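Side-chain contacts in RNA-dependent RNA polymerase (Farallon virus, PDB 6DX5), which probably copies the viral RNA as a full-length protein, and is represented here by its OTU-like cysteine protease domain, a viral deubiquitinase: residues S16-A21 with V141-N146; M131-S134 with T139-I142. One frame throughout, in Å; residues are numbered along the deposited sequence.

Contact 1: S16-A21 with V141-N146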
ATOM      1  N   SER A  16      -8.908  -7.091  -1.941  1.00 42.21           N
ATOM      2  CA  SER A  16      -9.438  -8.398  -2.257  1.00 44.19           C
ATOM      3  C   SER A  16      -8.386  -9.181  -3.040  1.00 45.97           C
ATOM      4  O   SER A  16      -7.589  -8.616  -3.799  1.00 42.89           O
ATOM      5  CB  SER A  16     -10.741  -8.281  -3.047  1.00 47.34           C
ATOM      6  OG  SER A  16     -11.373  -9.546  -3.122  1.00 52.72           O
ATOM      7  N   MET A  17      -8.386 -10.491  -2.827  1.00 52.18           N
ATOM      8  CA  MET A  17      -7.517 -11.387  -3.569  1.00 57.14           C
ATOM      9  C   MET A  17      -8.279 -12.167  -4.632  1.00 54.21           C
ATOM     10  O   MET A  17      -7.832 -13.232  -5.060  1.00 57.99           O
ATOM     11  CB  MET A  17      -6.776 -12.322  -2.608  1.00 70.06           C
ATOM     12  CG  MET A  17      -7.443 -12.552  -1.251  1.00 78.81           C
ATOM     13  SD  MET A  17      -6.308 -13.362  -0.068  1.00 89.29           S
ATOM     14  CE  MET A  17      -5.327 -11.969   0.482  1.00 83.31           C
ATOM     15  N   VAL A  18      -9.423 -11.643  -5.063  1.00 48.78           N
ATOM     16  CA  VAL A  18     -10.119 -12.198  -6.204  1.00 54.42           C
ATOM     17  C   VAL A  18      -9.206 -12.115  -7.427  1.00 57.99           C
ATOM     18  O   VAL A  18      -8.562 -11.089  -7.686  1.00 64.15           O
ATOM     19  CB  VAL A  18     -11.455 -11.460  -6.424  1.00 58.26           C
ATOM     20  CG1 VAL A  18     -11.253  -9.934  -6.790  1.00 45.13           C
ATOM     21  CG2 VAL A  18     -12.292 -12.190  -7.477  1.00 65.35           C
ATOM     22  N   LYS A  19      -9.119 -13.213  -8.172  1.00 53.93           N
ATOM     23  CA  LYS A  19      -8.182 -13.316  -9.278  1.00 56.75           C
ATOM     24  C   LYS A  19      -8.970 -13.560 -10.552  1.00 68.75           C
ATOM     25  O   LYS A  19      -9.734 -14.526 -10.657  1.00 76.33           O
ATOM     26  CB  LYS A  19      -7.128 -14.395  -9.020  1.00 60.72           C
ATOM     27  CG  LYS A  19      -6.238 -13.996  -7.804  1.00 68.73           C
ATOM     28  CD  LYS A  19      -4.748 -14.233  -8.014  1.00 74.13           C
ATOM     29  CE  LYS A  19      -4.454 -15.727  -8.146  1.00 81.18           C
ATOM     30  NZ  LYS A  19      -3.025 -16.037  -8.416  1.00 83.68           N
ATOM     31  N   ILE A  20      -8.794 -12.660 -11.503  1.00 65.19           N
ATOM     32  CA  ILE A  20      -9.583 -12.599 -12.716  1.00 64.76           C
ATOM     33  C   ILE A  20      -8.631 -12.295 -13.872  1.00 62.36           C
ATOM     34  O   ILE A  20      -7.465 -11.933 -13.675  1.00 59.04           O
ATOM     35  CB  ILE A  20     -10.686 -11.527 -12.565  1.00 66.26           C
ATOM     36  CG1 ILE A  20     -11.725 -11.974 -11.550  1.00 71.93           C
ATOM     37  CG2 ILE A  20     -11.433 -11.342 -13.792  1.00 63.58           C
ATOM     38  CD1 ILE A  20     -12.717 -10.853 -11.220  1.00 68.75           C
ATOM     39  N   ALA A  21      -9.121 -12.534 -15.090  1.00 57.73           N
ATOM     40  CA  ALA A  21      -8.600 -11.917 -16.293  1.00 50.41           C
ATOM     41  C   ALA A  21      -9.446 -10.676 -16.603  1.00 48.27           C
ATOM     42  O   ALA A  21     -10.650 -10.800 -16.870  1.00 54.54           O
ATOM     43  CB  ALA A  21      -8.662 -12.913 -17.446  1.00 58.10           C
ATOM     44  N   VAL A 141     -11.922   1.727  -8.108  1.00 20.54           N
ATOM     45  CA  VAL A 141     -11.286   0.425  -7.988  1.00 22.81           C
ATOM     46  C   VAL A 141     -10.003   0.448  -8.796  1.00 24.91           C
ATOM     47  O   VAL A 141     -10.020   0.847  -9.957  1.00 21.82           O
ATOM     48  CB  VAL A 141     -12.217  -0.689  -8.483  1.00 27.94           C
ATOM     49  CG1 VAL A 141     -11.583  -1.994  -8.273  1.00 20.85           C
ATOM     50  CG2 VAL A 141     -13.575  -0.593  -7.753  1.00 25.48           C
ATOM     51  N   ILE A 142      -8.889   0.030  -8.188  1.00 26.55           N
ATOM     52  CA  ILE A 142      -7.592  -0.021  -8.856  1.00 28.31           C
ATOM     53  C   ILE A 142      -7.235  -1.490  -9.029  1.00 24.65           C
ATOM     54  O   ILE A 142      -7.040  -2.207  -8.044  1.00 20.46           O
ATOM     55  CB  ILE A 142      -6.482   0.687  -8.072  1.00 31.72           C
ATOM     56  CG1 ILE A 142      -6.896   2.096  -7.615  1.00 34.02           C
ATOM     57  CG2 ILE A 142      -5.201   0.721  -8.935  1.00 22.05           C
ATOM     58  CD1 ILE A 142      -6.890   3.073  -8.694  1.00 38.92           C
ATOM     59  N   TRP A 143      -7.145  -1.951 -10.265  1.00 20.45           N
ATOM     60  CA  TRP A 143      -6.789  -3.338 -10.543  1.00 18.48           C
ATOM     61  C   TRP A 143      -5.318  -3.362 -10.956  1.00 18.56           C
ATOM     62  O   TRP A 143      -4.951  -2.793 -11.989  1.00 19.26           O
ATOM     63  CB  TRP A 143      -7.659  -3.931 -11.666  1.00 18.95           C
ATOM     64  CG  TRP A 143      -9.134  -3.906 -11.453  1.00 23.07           C
ATOM     65  CD1 TRP A 143      -9.974  -2.851 -11.675  1.00 23.59           C
ATOM     66  CD2 TRP A 143      -9.940  -4.966 -10.917  1.00 20.63           C
ATOM     67  NE1 TRP A 143     -11.261  -3.198 -11.340  1.00 23.86           N
ATOM     68  CE2 TRP A 143     -11.265  -4.487 -10.866  1.00 21.60           C
ATOM     69  CE3 TRP A 143      -9.671  -6.276 -10.492  1.00 24.27           C
ATOM     70  CZ2 TRP A 143     -12.338  -5.267 -10.384  1.00 38.15           C
ATOM     71  CZ3 TRP A 143     -10.744  -7.070 -10.031  1.00 28.98           C
ATOM     72  CH2 TRP A 143     -12.049  -6.543  -9.950  1.00 31.45           C
ATOM     73  N   ASN A 144      -4.483  -4.001 -10.159  1.00 22.88           N
ATOM     74  CA  ASN A 144      -3.079  -4.117 -10.498  1.00 20.34           C
ATOM     75  C   ASN A 144      -2.901  -5.392 -11.310  1.00 27.49           C
ATOM     76  O   ASN A 144      -3.192  -6.493 -10.819  1.00 24.58           O
ATOM     77  CB  ASN A 144      -2.222  -4.153  -9.226  1.00 25.06           C
ATOM     78  CG  ASN A 144      -2.469  -2.954  -8.328  1.00 30.96           C
ATOM     79  OD1 ASN A 144      -3.107  -3.072  -7.266  1.00 35.66           O
ATOM     80  ND2 ASN A 144      -2.053  -1.795  -8.779  1.00 28.94           N
ATOM     81  N   VAL A 145      -2.370  -5.269 -12.511  1.00 28.72           N
ATOM     82  CA  VAL A 145      -2.272  -6.424 -13.381  1.00 23.26           C
ATOM     83  C   VAL A 145      -0.836  -6.631 -13.831  1.00 34.22           C
ATOM     84  O   VAL A 145       0.005  -5.724 -13.779  1.00 31.36           O
ATOM     85  CB  VAL A 145      -3.184  -6.257 -14.585  1.00 24.52           C
ATOM     86  CG1 VAL A 145      -4.615  -6.063 -14.124  1.00 21.43           C
ATOM     87  CG2 VAL A 145      -2.651  -5.088 -15.439  1.00 27.76           C
ATOM     88  N   ASN A 146      -0.555  -7.852 -14.301  1.00 28.48           N
ATOM     89  CA  ASN A 146       0.756  -8.073 -14.878  1.00 37.87           C
ATOM     90  C   ASN A 146       0.640  -7.731 -16.357  1.00 39.02           C
ATOM     91  O   ASN A 146      -0.365  -7.164 -16.804  1.00 29.72           O
ATOM     92  CB  ASN A 146       1.249  -9.494 -14.607  1.00 53.91           C
ATOM     93  CG  ASN A 146       0.300 -10.504 -15.103  1.00 69.82           C
ATOM     94  OD1 ASN A 146      -0.683 -10.151 -15.742  1.00 68.09           O
ATOM     95  ND2 ASN A 146       0.556 -11.776 -14.812  1.00 83.29           N
TER

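Contact 2: M131-S134 with T139-I142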
ATOM      1  N   MET A 131      -8.394  10.655  -2.398  1.00 23.00           N
ATOM      2  CA  MET A 131      -8.956  11.999  -2.274  1.00 22.62           C
ATOM      3  C   MET A 131     -10.202  12.128  -3.132  1.00 25.58           C
ATOM      4  O   MET A 131     -11.233  12.644  -2.677  1.00 28.08           O
ATOM      5  CB  MET A 131      -7.899  13.014  -2.702  1.00 22.44           C
ATOM      6  CG  MET A 131      -6.650  13.005  -1.734  1.00 25.53           C
ATOM      7  SD  MET A 131      -5.377  14.065  -2.402  1.00 26.61           S
ATOM      8  CE  MET A 131      -3.939  13.614  -1.312  1.00 25.72           C
ATOM      9  N   LEU A 132     -10.098  11.665  -4.393  1.00 23.12           N
ATOM     10  CA  LEU A 132     -11.190  11.774  -5.340  1.00 20.35           C
ATOM     11  C   LEU A 132     -12.400  10.996  -4.853  1.00 23.74           C
ATOM     12  O   LEU A 132     -13.532  11.454  -5.008  1.00 23.42           O
ATOM     13  CB  LEU A 132     -10.728  11.224  -6.685  1.00 19.52           C
ATOM     14  CG  LEU A 132      -9.713  12.135  -7.372  1.00 18.50           C
ATOM     15  CD1 LEU A 132      -9.144  11.393  -8.633  1.00 18.10           C
ATOM     16  CD2 LEU A 132     -10.496  13.420  -7.760  1.00 18.97           C
ATOM     17  N   ALA A 133     -12.177   9.800  -4.277  1.00 23.13           N
ATOM     18  CA  ALA A 133     -13.291   8.985  -3.813  1.00 28.26           C
ATOM     19  C   ALA A 133     -14.081   9.720  -2.732  1.00 25.69           C
ATOM     20  O   ALA A 133     -15.319   9.771  -2.785  1.00 22.12           O
ATOM     21  CB  ALA A 133     -12.782   7.644  -3.275  1.00 26.51           C
ATOM     22  N   SER A 134     -13.375  10.355  -1.785  1.00 24.98           N
ATOM     23  CA  SER A 134     -14.052  11.127  -0.753  1.00 27.45           C
ATOM     24  C   SER A 134     -14.582  12.439  -1.310  1.00 27.40           C
ATOM     25  O   SER A 134     -15.708  12.840  -1.001  1.00 30.19           O
ATOM     26  CB  SER A 134     -13.104  11.394   0.415  1.00 25.11           C
ATOM     27  OG  SER A 134     -12.695  10.177   1.011  1.00 37.14           O
ATOM     28  N   THR A 139     -16.829   5.483  -5.700  1.00 23.97           N
ATOM     29  CA  THR A 139     -15.935   4.366  -5.486  1.00 23.33           C
ATOM     30  C   THR A 139     -14.973   4.237  -6.662  1.00 25.12           C
ATOM     31  O   THR A 139     -15.395   4.214  -7.836  1.00 26.93           O
ATOM     32  CB  THR A 139     -16.752   3.100  -5.287  1.00 26.00           C
ATOM     33  OG1 THR A 139     -17.555   3.301  -4.122  1.00 29.57           O
ATOM     34  CG2 THR A 139     -15.847   1.887  -5.055  1.00 24.20           C
ATOM     35  N   ILE A 140     -13.686   4.136  -6.354  1.00 23.56           N
ATOM     36  CA  ILE A 140     -12.669   3.921  -7.380  1.00 22.62           C
ATOM     37  C   ILE A 140     -12.009   2.585  -7.085  1.00 26.55           C
ATOM     38  O   ILE A 140     -11.597   2.336  -5.938  1.00 27.33           O
ATOM     39  CB  ILE A 140     -11.634   5.064  -7.412  1.00 19.73           C
ATOM     40  CG1 ILE A 140     -12.336   6.342  -7.706  1.00 22.32           C
ATOM     41  CG2 ILE A 140     -10.557   4.839  -8.537  1.00 20.88           C
ATOM     42  CD1 ILE A 140     -11.450   7.612  -7.477  1.00 19.89           C
ATOM     43  N   VAL A 141     -11.922   1.727  -8.108  1.00 20.54           N
ATOM     44  CA  VAL A 141     -11.286   0.425  -7.988  1.00 22.81           C
ATOM     45  C   VAL A 141     -10.003   0.448  -8.796  1.00 24.91           C
ATOM     46  O   VAL A 141     -10.020   0.847  -9.957  1.00 21.82           O
ATOM     47  CB  VAL A 141     -12.217  -0.689  -8.483  1.00 27.94           C
ATOM     48  CG1 VAL A 141     -11.583  -1.994  -8.273  1.00 20.85           C
ATOM     49  CG2 VAL A 141     -13.575  -0.593  -7.753  1.00 25.48           C
ATOM     50  N   ILE A 142      -8.889   0.030  -8.188  1.00 26.55           N
ATOM     51  CA  ILE A 142      -7.592  -0.021  -8.856  1.00 28.31           C
ATOM     52  C   ILE A 142      -7.235  -1.490  -9.029  1.00 24.65           C
ATOM     53  O   ILE A 142      -7.040  -2.207  -8.044  1.00 20.46           O
ATOM     54  CB  ILE A 142      -6.482   0.687  -8.072  1.00 31.72           C
ATOM     55  CG1 ILE A 142      -6.896   2.096  -7.615  1.00 34.02           C
ATOM     56  CG2 ILE A 142      -5.201   0.721  -8.935  1.00 22.05           C
ATOM     57  CD1 ILE A 142      -6.890   3.073  -8.694  1.00 38.92           C
TER

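Contact 1: S16-A21 with V141-N146
The indole of Trp143, which Val18 and Ile20 touch across the contact, carries Val141 CG1 over one face, 3.2 Å above the ring plane and offset toward the rim. Val18 and Ile20 meet the same corner of the six-membered ring, one from each side of the plane. On Val141's side, Val18 CG1 approaches CZ3 of Trp143 to 4.4 Å; from the other side, Ile20 CD1 comes to CZ3 of Trp143 at 4.4 Å. Both methyls approach obliquely. CD1 of Ile20, anti to CA (chi2 171°), is the methyl that reaches the ring. No hydrogen bond crosses between the segments, and the touch is light and wholly apolar. Within the loop, Val18 N makes a weak hydrogen bond of 3.5 Å to Ser16 OG. The indole nitrogen has its partner outside the segments, NE1 hydrogen-bonding to OD1 of Asn167, and the ring of Phe26 also meets Trp143, their planes about 60° apart. Residues 16-21 continue from strand 13-16 alongside strand 151-157, to which Ser16 and Ile20 are tied by backbone bonds with Val154 and Val151. That strand lies between 13-16 and 140-145 in the mixed sheet, and Trp143 rests on its Val151 and Val154, so the indole reaches past one strand to meet the loop beyond.

Contact 2: M131-S134 with T139-I142
Ile140 sets its delta methyl against CB of Leu132 and the backbone N of Ala133. From CB, pointing toward the helix, the side chain runs out through CG1, which lies anti to the carbonyl carbon (chi1 -60°). A second extended step (chi2 168°) carries CD1 to the helix surface, where it does the touching. There CD1 of Ile140 packs at 3.8 Å on CB of Leu132. The backbone N of Ala133 is 3.9 Å from CD1 of Ile140. CB of Ala133 stands a little farther off, 4.4 Å from the same Ile140 CD1. The backbones come close here, the CA atoms of Ala133 and Thr139 lying 5.6 Å apart, consistent with the small alanine side chain. The Leu132 side chain also touches Phe38 and Phe42 of helix 37-47 and Val56 of helix 53-66. Phe42 touches Ile140 as well, so one aromatic side chain borders both partners. All three touching residues are buried, and the contact involves no hydrogen bond between the segments. Helix 126-136 turns through a short connection into strand 140-145 and packs back on the start of that strand, an alpha-beta unit of consecutive helix and strand in the core of the OTU-like cysteine protease fold, where helices pack on a mixed sheet.

In the fold
Both contacts draw on strand 140-145, but at different places along it and with different partners. Contact 2 uses its beginning and joins it to the helix that immediately precedes it, near the centre of the chain; contact 1, whose centre is about 15 Å from the centre of the chain, uses a residue farther along and reaches a loop more than a hundred residues earlier. Their centres lie about 16 Å apart. Contact 2 is fully buried and its side-chain packing is aliphatic, with one methyl set against a helix. Contact 1 is only partly buried and sets two aliphatic methyls obliquely against an indole. Neither relies on hydrogen bonds between its segments; backbone bonding to neighbouring strands fixes strand 140-145 in both.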